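Local atomic coordinates of leucine aminopeptidase (Parabacteroides distasonis, PDB entry 3TC8), a protein that probably acts as a zinc-dependent aminopeptidase of the M28 peptidase family, although a related glutaminyl-peptide cyclotransferase activity is also possible. Residues A[64-69]-A[185-190]; A[86-91]-A[150-155]; A[196-201]-A[248-253]. One frame throughout, in Å; residues are numbered along the deposited sequence. Where two conformers were deposited one is given.

Overall arrangement
From the N terminus, the edge strand of a mixed six-stranded sheet supplies 64-69, and the neighbouring strand supplies 86-91. Interaction 2 closes first, when 150-155 pairs antiparallel with 86-91. It is nested inside the longer loop of interaction 1, which closes when 185-190, a loop after helix 177-184, packs on the edge strand. The two touch directly, for example through the probable hydrogen bond from Tyr66 N to Ile86 O (2.8 Å). Interaction 3 follows in series, its centre about 16 Å from that of interaction 2. It joins strand 195-200 to the start of helix 250-258 near the zinc. It touches neither of the others and shares only the sheet with them.

Interaction 1 (A[64-69]-A[185-190]); sequences KVYQQE and NPHVPN
Tyr66 and His187 meet in a T-shaped (edge-to-face) stack, the imidazole turning an edge toward the phenol face. CD2 of His187 sits over the centre of the tyrosine ring and is 3.7 Å from Tyr66 CE1. The ring planes make an angle of 67°, and the side chains cross at about a right angle. In His187, CG lies between the backbone N and the carbonyl carbon (chi1 63°), and the ring attached there offers CD2 to Tyr66. Its ND1 bonds to Trp182 NE1, and the Trp182 ring also meets His187, which probably limits rotation of the imidazole. Val188 adds CG1, 3.6 Å from Tyr66 OH and 4.0 Å from Tyr66 CZ. Two residues along the strand, Gln68, with CG anti to the backbone N, runs out extended beyond CG, and its NE2 donates to Asn185 O (2.7 Å). The bond lies nearly along the C=O axis yet bends to 132° at the hydrogen. Gln68 OE1 is taken by Asn84, so both ends of the amide are engaged. The chemistry is therefore divided: aromatic and apolar contacts hold one part of the loop, while one amide donor ties the carbonyl just beyond helix 177-184 to the sheet's edge strand.

Interaction 2 (A[86-91]-A[150-155]); sequences IGSFDP and GIDIIF
Matching first torsions set Ile86 and Ile154 together: in each, CG1 lies anti to the carbonyl carbon (chi1 -58° and -54°). On the same face Ser88 OG and Asp152 CG are likewise anti to their own carbonyl carbons. The two isoleucines lie alongside each other and share a direction, their CG1 atoms 3.8 Å apart. In one of two modelled conformers Ser88 OG donates to Asp152 OD1 (2.7 Å), meeting the anti side of the carboxylate somewhat out of its plane, so this bond may be made only part of the time. The other oxygen, Asp152 OD2, is held by Tyr191 and by a salt bridge to Arg96. On the reverse face Phe89 crosses Ile153, CG1 of Ile153 lying 4.1 Å from Phe89 CE2 at the ring's edge; Ile142 of helix 125-144 packs against Phe89 there. Backbone bonds join the strands: Gly87 and Ile153 exchange a pair, each 2.8 Å from N to O. Phe89 N reaches Ile151 O at 2.8 Å, whereas the return bond from Ile151 N to Phe89 O is weak (3.3 Å). With axes at 170°, this is a regular antiparallel pairing within the mixed, helix-flanked sheet of the alpha/beta fold of M28 peptidases.

Interaction 3 (A[196-201]-A[248-253]); sequences GILLDM and TDDHQY
Leu198 presses one methyl, CD2, against the turn that leads from Asp249 to His251. Its CG is anti to the backbone N (chi1 170°), and the branch then brings CD2 to 3.5 Å from Asp249 CG. The same methyl is 3.6 Å from His251 N and 3.8 Å from His251 ND1, while CB of Asp250 stands a little farther off. The polar ends around it are held by other residues: His251 NE2 bonds to Glu212, and Asp250 OD1 to Thr179. Two residues on, with CG anti to the backbone N, Asp200 carries its carboxylate toward Asp249, bringing its OD2 to 2.5 Å from Asp249 OD2, the carboxylate planes turned 56° from each other. Asp249 OD1 accepts from Asp250 N (3.0 Å), a backbone grip that helps position the acid. Asp200 also touches Asp127, a zinc ligand, and its side chain lies about 6 Å from the metal; Asp264 brings a further carboxylate near Asp249. Asp200 therefore belongs to the second shell of the zinc site. A cluster of closely spaced acids beside a zinc held by Asp127, Asp160 and His281 is reminiscent of the acidic network of glutaminyl cyclases, fellow M28 members; whether this protein shares their activity is not established.

Interaction 1 (A[64-69]-A[185-190])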
ATOM      1  N   LYS A  64       1.857 -18.103  -5.327  1.00 11.16           N
ATOM      2  CA  LYS A  64       1.247 -18.941  -4.324  1.00 11.87           C
ATOM      3  C   LYS A  64       0.437 -18.026  -3.402  1.00 10.96           C
ATOM      4  O   LYS A  64       1.039 -17.141  -2.769  1.00 11.43           O
ATOM      5  CB  LYS A  64       2.300 -19.694  -3.516  1.00 13.33           C
ATOM      6  CG  LYS A  64       1.716 -20.614  -2.506  1.00 16.85           C
ATOM      7  CD  LYS A  64       2.780 -21.363  -1.731  1.00 22.13           C
ATOM      8  CE  LYS A  64       2.208 -22.236  -0.619  1.00 25.87           C
ATOM      9  NZ  LYS A  64       1.284 -23.289  -1.128  1.00 33.45           N
ATOM     10  N   VAL A  65      -0.888 -18.170  -3.389  1.00 10.85           N
ATOM     11  CA  VAL A  65      -1.738 -17.184  -2.724  1.00 10.47           C
ATOM     12  C   VAL A  65      -2.240 -17.745  -1.399  1.00 11.68           C
ATOM     13  O   VAL A  65      -2.733 -18.877  -1.333  1.00 14.38           O
ATOM     14  CB  VAL A  65      -2.910 -16.767  -3.650  1.00 12.25           C
ATOM     15  CG1 VAL A  65      -3.883 -15.828  -2.887  1.00 13.15           C
ATOM     16  CG2 VAL A  65      -2.346 -16.125  -4.895  1.00 13.71           C
ATOM     17  N   TYR A  66      -2.103 -16.927  -0.382  1.00 11.18           N
ATOM     18  CA  TYR A  66      -2.674 -17.185   0.934  1.00 11.05           C
ATOM     19  C   TYR A  66      -3.694 -16.120   1.245  1.00 10.40           C
ATOM     20  O   TYR A  66      -3.422 -14.959   1.048  1.00 12.46           O
ATOM     21  CB  TYR A  66      -1.582 -17.101   2.014  1.00 12.49           C
ATOM     22  CG  TYR A  66      -0.348 -17.874   1.850  1.00 15.28           C
ATOM     23  CD1 TYR A  66       0.637 -17.459   0.981  1.00 17.59           C
ATOM     24  CD2 TYR A  66      -0.089 -18.970   2.633  1.00 18.09           C
ATOM     25  CE1 TYR A  66       1.833 -18.115   0.844  1.00 18.07           C
ATOM     26  CE2 TYR A  66       1.105 -19.674   2.510  1.00 17.66           C
ATOM     27  CZ  TYR A  66       2.070 -19.222   1.626  1.00 17.10           C
ATOM     28  OH  TYR A  66       3.256 -19.920   1.481  1.00 22.34           O
ATOM     29  N   GLN A  67      -4.870 -16.510   1.687  1.00 11.72           N
ATOM     30  CA  GLN A  67      -5.894 -15.574   2.101  1.00 12.29           C
ATOM     31  C   GLN A  67      -6.082 -15.697   3.594  1.00 11.65           C
ATOM     32  O   GLN A  67      -6.620 -16.702   4.053  1.00 14.07           O
ATOM     33  CB  GLN A  67      -7.193 -15.781   1.319  1.00 12.68           C
ATOM     34  CG  GLN A  67      -6.984 -15.584  -0.192  1.00 13.54           C
ATOM     35  CD  GLN A  67      -8.277 -15.705  -0.971  1.00 14.93           C
ATOM     36  OE1 GLN A  67      -9.207 -14.996  -0.702  1.00 21.75           O
ATOM     37  NE2 GLN A  67      -8.332 -16.598  -1.912  1.00 17.92           N
ATOM     38  N   GLN A  68      -5.589 -14.748   4.343  1.00 11.26           N
ATOM     39  CA  GLN A  68      -5.600 -14.817   5.776  1.00 11.26           C
ATOM     40  C   GLN A  68      -6.848 -14.107   6.289  1.00 10.48           C
ATOM     41  O   GLN A  68      -6.906 -12.910   6.224  1.00 10.97           O
ATOM     42  CB  GLN A  68      -4.329 -14.175   6.286  1.00 11.93           C
ATOM     43  CG  GLN A  68      -4.263 -14.041   7.773  1.00 12.59           C
ATOM     44  CD  GLN A  68      -2.910 -13.439   8.193  1.00 12.31           C
ATOM     45  OE1 GLN A  68      -2.638 -12.300   7.949  1.00 12.38           O
ATOM     46  NE2 GLN A  68      -2.078 -14.278   8.834  1.00 15.62           N
ATOM     47  N   GLU A  69      -7.822 -14.877   6.735  1.00 12.05           N
ATOM     48  CA  GLU A  69      -9.058 -14.297   7.209  1.00 12.89           C
ATOM     49  C   GLU A  69      -9.058 -14.231   8.724  1.00 12.15           C
ATOM     50  O   GLU A  69      -8.710 -15.201   9.366  1.00 15.73           O
ATOM     51  CB  GLU A  69     -10.240 -15.109   6.702  1.00 14.54           C
ATOM     52  CG  GLU A  69     -10.322 -15.047   5.189  1.00 18.66           C
ATOM     53  CD  GLU A  69     -11.408 -15.845   4.605  1.00 27.26           C
ATOM     54  OE1 GLU A  69     -11.252 -17.085   4.551  1.00 32.40           O
ATOM     55  OE2 GLU A  69     -12.387 -15.242   4.147  1.00 35.51           O
ATOM     56  N   ASN A 185       0.856 -13.013  13.563  1.00 12.33           N
ATOM     57  CA  ASN A 185       0.401 -14.294  13.041  1.00 12.49           C
ATOM     58  C   ASN A 185       0.750 -14.367  11.558  1.00 11.51           C
ATOM     59  O   ASN A 185      -0.133 -14.308  10.725  1.00 13.67           O
ATOM     60  CB  ASN A 185      -1.136 -14.401  13.161  1.00 13.90           C
ATOM     61  CG  ASN A 185      -1.613 -14.315  14.579  1.00 14.24           C
ATOM     62  OD1 ASN A 185      -1.503 -15.274  15.348  1.00 18.88           O
ATOM     63  ND2 ASN A 185      -2.140 -13.164  14.969  1.00 15.34           N
ATOM     64  N   PRO A 186       2.040 -14.510  11.211  1.00 11.59           N
ATOM     65  CA  PRO A 186       2.349 -14.431   9.793  1.00 12.72           C
ATOM     66  C   PRO A 186       1.859 -15.628   9.036  1.00 11.64           C
ATOM     67  O   PRO A 186       1.577 -16.669   9.611  1.00 14.08           O
ATOM     68  CB  PRO A 186       3.871 -14.301   9.785  1.00 14.95           C
ATOM     69  CG  PRO A 186       4.296 -14.903  11.081  1.00 16.60           C
ATOM     70  CD  PRO A 186       3.230 -14.491  12.057  1.00 14.37           C
ATOM     71  N   HIS A 187       1.784 -15.503   7.734  1.00 12.64           N
ATOM     72  CA  HIS A 187       1.228 -16.566   6.898  1.00 14.35           C
ATOM     73  C   HIS A 187       2.093 -17.803   6.795  1.00 14.71           C
ATOM     74  O   HIS A 187       1.608 -18.851   6.391  1.00 18.03           O
ATOM     75  CB  HIS A 187       0.955 -16.003   5.491  1.00 14.72           C
ATOM     76  CG  HIS A 187       2.180 -15.555   4.792  1.00 13.76           C
ATOM     77  ND1 HIS A 187       2.860 -14.405   5.139  1.00 12.74           N
ATOM     78  CD2 HIS A 187       2.863 -16.125   3.771  1.00 12.56           C
ATOM     79  CE1 HIS A 187       3.918 -14.313   4.361  1.00 11.92           C
ATOM     80  NE2 HIS A 187       3.982 -15.380   3.569  1.00 12.95           N
ATOM     81  N   VAL A 188       3.383 -17.651   7.063  1.00 14.30           N
ATOM     82  CA  VAL A 188       4.290 -18.776   7.249  1.00 16.45           C
ATOM     83  C   VAL A 188       5.044 -18.487   8.577  1.00 14.84           C
ATOM     84  O   VAL A 188       5.297 -17.331   8.943  1.00 15.86           O
ATOM     85  CB  VAL A 188       5.253 -19.009   6.093  1.00 17.50           C
ATOM     86  CG1 VAL A 188       4.505 -19.363   4.787  1.00 20.24           C
ATOM     87  CG2 VAL A 188       6.055 -17.831   5.910  1.00 18.12           C
ATOM     88  N   PRO A 189       5.388 -19.561   9.301  1.00 16.68           N
ATOM     89  CA  PRO A 189       6.000 -19.359  10.611  1.00 17.70           C
ATOM     90  C   PRO A 189       7.300 -18.571  10.573  1.00 17.70           C
ATOM     91  O   PRO A 189       8.121 -18.789   9.672  1.00 18.68           O
ATOM     92  CB  PRO A 189       6.291 -20.807  11.070  1.00 19.10           C
ATOM     93  CG  PRO A 189       5.350 -21.657  10.345  1.00 20.20           C
ATOM     94  CD  PRO A 189       5.086 -20.972   9.029  1.00 17.53           C
ATOM     95  N   ASN A 190       7.431 -17.605  11.459  1.00 18.32           N
ATOM     96  CA  ASN A 190       8.631 -16.798  11.595  1.00 19.06           C
ATOM     97  C   ASN A 190       9.021 -16.139  10.284  1.00 16.50           C
ATOM     98  O   ASN A 190      10.209 -15.967   9.978  1.00 18.75           O
ATOM     99  CB  ASN A 190       9.784 -17.581  12.178  1.00 20.26           C
ATOM    100  CG  ASN A 190       9.477 -18.121  13.548  1.00 24.08           C
ATOM    101  OD1 ASN A 190       9.539 -19.306  13.746  1.00 28.00           O
ATOM    102  ND2 ASN A 190       8.985 -17.264  14.429  1.00 25.20           N
TER

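Interaction 2 (A[86-91]-A[150-155])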
ATOM      1  N   ILE A  86      -1.998 -12.526   0.362  1.00  9.22           N
ATOM      2  CA  ILE A  86      -0.572 -12.686   0.191  1.00  8.78           C
ATOM      3  C   ILE A  86      -0.283 -13.493  -1.076  1.00  9.23           C
ATOM      4  O   ILE A  86      -0.836 -14.549  -1.234  1.00 10.35           O
ATOM      5  CB  ILE A  86       0.083 -13.424   1.390  1.00 10.94           C
ATOM      6  CG1 ILE A  86      -0.163 -12.684   2.705  1.00 11.94           C
ATOM      7  CG2 ILE A  86       1.593 -13.628   1.135  1.00 12.27           C
ATOM      8  CD1 ILE A  86      -1.227 -13.182   3.577  1.00 16.20           C
ATOM      9  N   GLY A  87       0.543 -12.944  -1.956  1.00  8.60           N
ATOM     10  CA  GLY A  87       1.021 -13.683  -3.125  1.00  9.06           C
ATOM     11  C   GLY A  87       2.498 -13.830  -3.075  1.00  8.94           C
ATOM     12  O   GLY A  87       3.245 -12.866  -3.086  1.00 10.05           O
ATOM     13  N   SER A  88       2.961 -15.063  -3.056  1.00  9.73           N
ATOM     14  CA  SER A  88       4.395 -15.345  -2.910  0.60  9.77           C
ATOM     15  C   SER A  88       4.954 -15.941  -4.201  1.00 10.36           C
ATOM     16  O   SER A  88       4.443 -16.962  -4.723  1.00 11.50           O
ATOM     17  CB  SER A  88       4.657 -16.325  -1.769  0.60  9.73           C
ATOM     18  OG  SER A  88       4.156 -15.818  -0.545  0.60  9.69           O
ATOM     19  N   PHE A  89       6.014 -15.331  -4.696  1.00 10.45           N
ATOM     20  CA  PHE A  89       6.732 -15.834  -5.855  1.00 10.96           C
ATOM     21  C   PHE A  89       8.050 -16.427  -5.376  1.00 13.29           C
ATOM     22  O   PHE A  89       8.668 -15.964  -4.410  1.00 13.43           O
ATOM     23  CB  PHE A  89       6.992 -14.699  -6.808  1.00 11.81           C
ATOM     24  CG  PHE A  89       5.766 -14.109  -7.415  1.00 11.77           C
ATOM     25  CD1 PHE A  89       5.220 -14.632  -8.582  1.00 12.68           C
ATOM     26  CD2 PHE A  89       5.208 -12.955  -6.903  1.00 12.48           C
ATOM     27  CE1 PHE A  89       4.160 -14.033  -9.195  1.00 12.69           C
ATOM     28  CE2 PHE A  89       4.150 -12.378  -7.523  1.00 13.76           C
ATOM     29  CZ  PHE A  89       3.605 -12.920  -8.672  1.00 13.96           C
ATOM     30  N   ASP A  90       8.508 -17.484  -6.081  1.00 15.17           N
ATOM     31  CA  ASP A  90       9.722 -18.299  -5.711  1.00 15.59           C
ATOM     32  C   ASP A  90       9.636 -18.630  -4.216  1.00 15.05           C
ATOM     33  O   ASP A  90      10.519 -18.234  -3.433  1.00 14.56           O
ATOM     34  CB  ASP A  90      10.999 -17.502  -6.059  1.00 16.10           C
ATOM     35  CG  ASP A  90      12.294 -18.316  -6.005  1.00 19.79           C
ATOM     36  OD1 ASP A  90      12.237 -19.535  -5.789  1.00 23.73           O
ATOM     37  OD2 ASP A  90      13.363 -17.660  -6.161  1.00 25.36           O
ATOM     38  N   PRO A  91       8.549 -19.318  -3.814  1.00 15.73           N
ATOM     39  CA  PRO A  91       8.236 -19.386  -2.387  1.00 17.41           C
ATOM     40  C   PRO A  91       9.232 -20.095  -1.489  1.00 19.48           C
ATOM     41  O   PRO A  91       9.238 -19.839  -0.284  1.00 21.39           O
ATOM     42  CB  PRO A  91       6.857 -20.069  -2.337  1.00 17.75           C
ATOM     43  CG  PRO A  91       6.597 -20.612  -3.663  1.00 21.19           C
ATOM     44  CD  PRO A  91       7.473 -19.889  -4.645  1.00 17.97           C
ATOM     45  N   GLY A 150      13.095 -14.138  -3.794  1.00 12.14           N
ATOM     46  CA  GLY A 150      11.685 -14.325  -3.529  1.00 11.55           C
ATOM     47  C   GLY A 150      10.991 -12.989  -3.319  1.00  9.51           C
ATOM     48  O   GLY A 150      11.597 -12.088  -2.779  1.00 11.65           O
ATOM     49  N   ILE A 151       9.760 -12.876  -3.784  1.00 10.04           N
ATOM     50  CA  ILE A 151       8.958 -11.681  -3.567  1.00  8.79           C
ATOM     51  C   ILE A 151       7.651 -12.083  -2.972  1.00  9.01           C
ATOM     52  O   ILE A 151       6.960 -12.981  -3.482  1.00 10.47           O
ATOM     53  CB  ILE A 151       8.651 -10.935  -4.899  1.00  9.90           C
ATOM     54  CG1 ILE A 151       9.957 -10.547  -5.637  1.00 11.00           C
ATOM     55  CG2 ILE A 151       7.798  -9.715  -4.612  1.00 11.02           C
ATOM     56  CD1 ILE A 151      10.838  -9.520  -4.969  1.00 12.91           C
ATOM     57  N   ASP A 152       7.257 -11.418  -1.890  1.00  8.45           N
ATOM     58  CA  ASP A 152       5.910 -11.554  -1.333  1.00  8.77           C
ATOM     59  C   ASP A 152       5.186 -10.234  -1.550  1.00  8.30           C
ATOM     60  O   ASP A 152       5.693  -9.197  -1.172  1.00 10.10           O
ATOM     61  CB  ASP A 152       5.969 -11.907   0.147  1.00  9.10           C
ATOM     62  CG  ASP A 152       6.776 -13.159   0.364  1.00 10.07           C
ATOM     63  OD1 ASP A 152       6.318 -14.219  -0.113  1.00 10.85           O
ATOM     64  OD2 ASP A 152       7.891 -13.052   0.954  1.00 10.55           O
ATOM     65  N   ILE A 153       4.034 -10.326  -2.187  1.00  8.02           N
ATOM     66  CA  ILE A 153       3.125  -9.196  -2.384  1.00  8.30           C
ATOM     67  C   ILE A 153       2.054  -9.354  -1.309  1.00  8.30           C
ATOM     68  O   ILE A 153       1.371 -10.395  -1.317  1.00  9.24           O
ATOM     69  CB  ILE A 153       2.486  -9.228  -3.766  1.00  8.82           C
ATOM     70  CG1 ILE A 153       3.486  -9.320  -4.926  1.00 10.60           C
ATOM     71  CG2 ILE A 153       1.478  -8.128  -3.914  1.00  9.59           C
ATOM     72  CD1 ILE A 153       4.298  -8.097  -5.117  1.00 11.51           C
ATOM     73  N   ILE A 154       1.863  -8.368  -0.481  1.00  7.06           N
ATOM     74  CA  ILE A 154       0.797  -8.430   0.534  1.00  7.63           C
ATOM     75  C   ILE A 154      -0.117  -7.215   0.432  1.00  6.83           C
ATOM     76  O   ILE A 154       0.322  -6.092   0.469  1.00  7.42           O
ATOM     77  CB  ILE A 154       1.280  -8.610   1.986  1.00  8.01           C
ATOM     78  CG1 ILE A 154       2.199  -9.833   2.066  1.00  9.02           C
ATOM     79  CG2 ILE A 154       0.052  -8.714   2.902  1.00  9.57           C
ATOM     80  CD1 ILE A 154       2.643 -10.219   3.499  1.00 11.26           C
ATOM     81  N   PHE A 155      -1.419  -7.546   0.290  1.00  7.31           N
ATOM     82  CA  PHE A 155      -2.471  -6.563   0.402  1.00  7.34           C
ATOM     83  C   PHE A 155      -3.085  -6.706   1.811  1.00  7.26           C
ATOM     84  O   PHE A 155      -3.760  -7.682   2.100  1.00  7.95           O
ATOM     85  CB  PHE A 155      -3.512  -6.739  -0.685  1.00  7.82           C
ATOM     86  CG  PHE A 155      -2.946  -6.785  -2.100  1.00  8.04           C
ATOM     87  CD1 PHE A 155      -1.882  -5.997  -2.488  1.00  7.86           C
ATOM     88  CD2 PHE A 155      -3.531  -7.631  -3.019  1.00  8.65           C
ATOM     89  CE1 PHE A 155      -1.416  -6.081  -3.800  1.00  9.00           C
ATOM     90  CE2 PHE A 155      -3.072  -7.683  -4.355  1.00  8.80           C
ATOM     91  CZ  PHE A 155      -1.999  -6.884  -4.701  1.00  9.23           C
TER

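Interaction 3 (A[196-201]-A[248-253])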
ATOM      1  N   GLY A 196      11.326  -4.481   3.399  1.00  8.66           N
ATOM      2  CA  GLY A 196       9.979  -4.256   2.917  1.00  8.40           C
ATOM      3  C   GLY A 196       9.807  -2.868   2.299  1.00  7.68           C
ATOM      4  O   GLY A 196      10.434  -1.901   2.724  1.00  8.55           O
ATOM      5  N   ILE A 197       8.936  -2.793   1.285  1.00  7.48           N
ATOM      6  CA  ILE A 197       8.540  -1.530   0.680  1.00  7.72           C
ATOM      7  C   ILE A 197       7.014  -1.465   0.675  1.00  6.93           C
ATOM      8  O   ILE A 197       6.355  -2.325   0.076  1.00  7.55           O
ATOM      9  CB  ILE A 197       9.046  -1.326  -0.753  1.00  7.47           C
ATOM     10  CG1 ILE A 197      10.594  -1.397  -0.796  1.00  8.66           C
ATOM     11  CG2 ILE A 197       8.543  -0.012  -1.310  1.00  9.23           C
ATOM     12  CD1 ILE A 197      11.117  -1.403  -2.241  1.00 10.62           C
ATOM     13  N   LEU A 198       6.461  -0.472   1.363  1.00  7.47           N
ATOM     14  CA  LEU A 198       5.051  -0.125   1.353  1.00  7.08           C
ATOM     15  C   LEU A 198       4.806   0.961   0.317  1.00  6.99           C
ATOM     16  O   LEU A 198       5.511   1.952   0.292  1.00  7.76           O
ATOM     17  CB  LEU A 198       4.669   0.386   2.742  1.00  7.45           C
ATOM     18  CG  LEU A 198       3.286   1.024   2.906  1.00  7.44           C
ATOM     19  CD1 LEU A 198       2.155   0.067   2.547  1.00  8.91           C
ATOM     20  CD2 LEU A 198       3.110   1.517   4.321  1.00  8.74           C
ATOM     21  N   LEU A 199       3.768   0.791  -0.490  1.00  7.05           N
ATOM     22  CA  LEU A 199       3.281   1.812  -1.388  1.00  7.38           C
ATOM     23  C   LEU A 199       1.938   2.283  -0.830  1.00  7.46           C
ATOM     24  O   LEU A 199       1.015   1.465  -0.674  1.00  7.97           O
ATOM     25  CB  LEU A 199       3.069   1.278  -2.796  1.00  7.93           C
ATOM     26  CG  LEU A 199       4.281   0.603  -3.477  1.00  8.77           C
ATOM     27  CD1 LEU A 199       3.926   0.192  -4.893  1.00  9.98           C
ATOM     28  CD2 LEU A 199       5.481   1.506  -3.396  1.00  9.60           C
ATOM     29  N   ASP A 200       1.795   3.565  -0.624  1.00  7.18           N
ATOM     30  CA  ASP A 200       0.539   4.139  -0.132  1.00  7.91           C
ATOM     31  C   ASP A 200       0.340   5.499  -0.787  1.00  7.95           C
ATOM     32  O   ASP A 200       1.227   6.327  -0.673  1.00  9.40           O
ATOM     33  CB  ASP A 200       0.598   4.244   1.398  1.00  9.42           C
ATOM     34  CG  ASP A 200      -0.706   4.608   2.059  1.00 10.46           C
ATOM     35  OD1 ASP A 200      -1.760   4.656   1.404  1.00 11.31           O
ATOM     36  OD2 ASP A 200      -0.733   4.814   3.324  1.00 11.01           O
HETATM   37  N   MSE A 201      -0.762   5.715  -1.488  1.00  7.80           N
HETATM   38  CA  MSE A 201      -0.974   7.006  -2.160  1.00  7.72           C
HETATM   39  C   MSE A 201       0.163   7.359  -3.122  1.00  7.91           C
HETATM   40  O   MSE A 201       0.844   8.377  -2.972  1.00  8.63           O
HETATM   41  CB  MSE A 201      -1.268   8.153  -1.143  1.00  8.23           C
HETATM   42  CG  MSE A 201      -2.562   7.906  -0.358  1.00  9.40           C
HETATM   43 SE   MSE A 201      -3.094   9.299   0.765  0.75 11.58          SE
HETATM   44  CE  MSE A 201      -4.018  10.223  -0.415  1.00 18.17           C
ATOM     45  N   THR A 248       2.224   7.548  10.342  1.00 11.21           N
ATOM     46  CA  THR A 248       1.681   6.285  10.835  1.00 11.37           C
ATOM     47  C   THR A 248       1.169   5.498   9.642  1.00 10.90           C
ATOM     48  O   THR A 248       0.352   5.981   8.877  1.00 11.62           O
ATOM     49  CB  THR A 248       0.510   6.543  11.800  1.00 13.31           C
ATOM     50  OG1 THR A 248       0.968   7.312  12.905  1.00 17.07           O
ATOM     51  CG2 THR A 248      -0.119   5.228  12.242  1.00 14.96           C
ATOM     52  N   ASP A 249       1.694   4.303   9.454  1.00  9.95           N
ATOM     53  CA  ASP A 249       1.289   3.485   8.323  1.00  9.90           C
ATOM     54  C   ASP A 249       1.687   2.048   8.552  1.00  9.43           C
ATOM     55  O   ASP A 249       2.323   1.700   9.567  1.00 10.01           O
ATOM     56  CB  ASP A 249       1.895   4.052   7.035  1.00  9.68           C
ATOM     57  CG  ASP A 249       1.008   3.925   5.818  1.00  9.86           C
ATOM     58  OD1 ASP A 249       0.037   3.142   5.847  1.00 11.96           O
ATOM     59  OD2 ASP A 249       1.301   4.639   4.786  1.00 10.73           O
ATOM     60  N   ASP A 250       1.299   1.152   7.645  1.00  9.21           N
ATOM     61  CA  ASP A 250       1.458  -0.253   7.881  1.00  8.92           C
ATOM     62  C   ASP A 250       2.898  -0.669   8.140  1.00  8.30           C
ATOM     63  O   ASP A 250       3.147  -1.641   8.834  1.00  9.06           O
ATOM     64  CB  ASP A 250       0.911  -1.051   6.664  1.00  9.18           C
ATOM     65  CG  ASP A 250      -0.629  -1.003   6.483  1.00  9.74           C
ATOM     66  OD1 ASP A 250      -1.312  -1.441   7.393  1.00  9.80           O
ATOM     67  OD2 ASP A 250      -1.100  -0.566   5.423  1.00 14.52           O
ATOM     68  N   HIS A 251       3.848   0.049   7.529  1.00  9.04           N
ATOM     69  CA  HIS A 251       5.262  -0.332   7.687  1.00  8.99           C
ATOM     70  C   HIS A 251       5.745  -0.293   9.133  1.00  9.27           C
ATOM     71  O   HIS A 251       6.587  -1.118   9.513  1.00 10.08           O
ATOM     72  CB  HIS A 251       6.155   0.539   6.790  1.00  9.32           C
ATOM     73  CG  HIS A 251       6.225   1.979   7.155  1.00  9.21           C
ATOM     74  ND1 HIS A 251       5.089   2.727   7.391  1.00  9.57           N
ATOM     75  CD2 HIS A 251       7.296   2.796   7.319  1.00  9.61           C
ATOM     76  CE1 HIS A 251       5.466   3.955   7.698  1.00  9.81           C
ATOM     77  NE2 HIS A 251       6.799   4.024   7.650  1.00  9.36           N
ATOM     78  N   GLN A 252       5.163   0.576   9.965  1.00  9.69           N
ATOM     79  CA  GLN A 252       5.622   0.615  11.368  1.00 11.13           C
ATOM     80  C   GLN A 252       5.344  -0.695  12.096  1.00 10.14           C
ATOM     81  O   GLN A 252       6.093  -1.092  12.967  1.00 12.12           O
ATOM     82  CB  GLN A 252       5.057   1.780  12.135  1.00 13.33           C
ATOM     83  CG  GLN A 252       3.684   1.636  12.579  1.00 13.80           C
ATOM     84  CD  GLN A 252       3.182   2.946  13.173  1.00 15.60           C
ATOM     85  OE1 GLN A 252       3.273   3.977  12.517  1.00 18.24           O
ATOM     86  NE2 GLN A 252       2.568   2.883  14.365  1.00 16.62           N
ATOM     87  N   TYR A 253       4.238  -1.354  11.724  1.00 10.88           N
ATOM     88  CA  TYR A 253       3.840  -2.579  12.360  1.00 11.36           C
ATOM     89  C   TYR A 253       4.593  -3.786  11.816  1.00 11.27           C
ATOM     90  O   TYR A 253       4.791  -4.756  12.530  1.00 12.76           O
ATOM     91  CB  TYR A 253       2.315  -2.715  12.313  1.00 11.86           C
ATOM     92  CG  TYR A 253       1.586  -1.708  13.113  1.00 12.08           C
ATOM     93  CD1 TYR A 253       1.523  -1.806  14.499  1.00 12.72           C
ATOM     94  CD2 TYR A 253       0.993  -0.625  12.509  1.00 12.60           C
ATOM     95  CE1 TYR A 253       0.824  -0.858  15.262  1.00 12.53           C
ATOM     96  CE2 TYR A 253       0.319   0.354  13.256  1.00 13.59           C
ATOM     97  CZ  TYR A 253       0.230   0.236  14.614  1.00 13.24           C
ATOM     98  OH  TYR A 253      -0.458   1.172  15.326  1.00 14.34           O
TER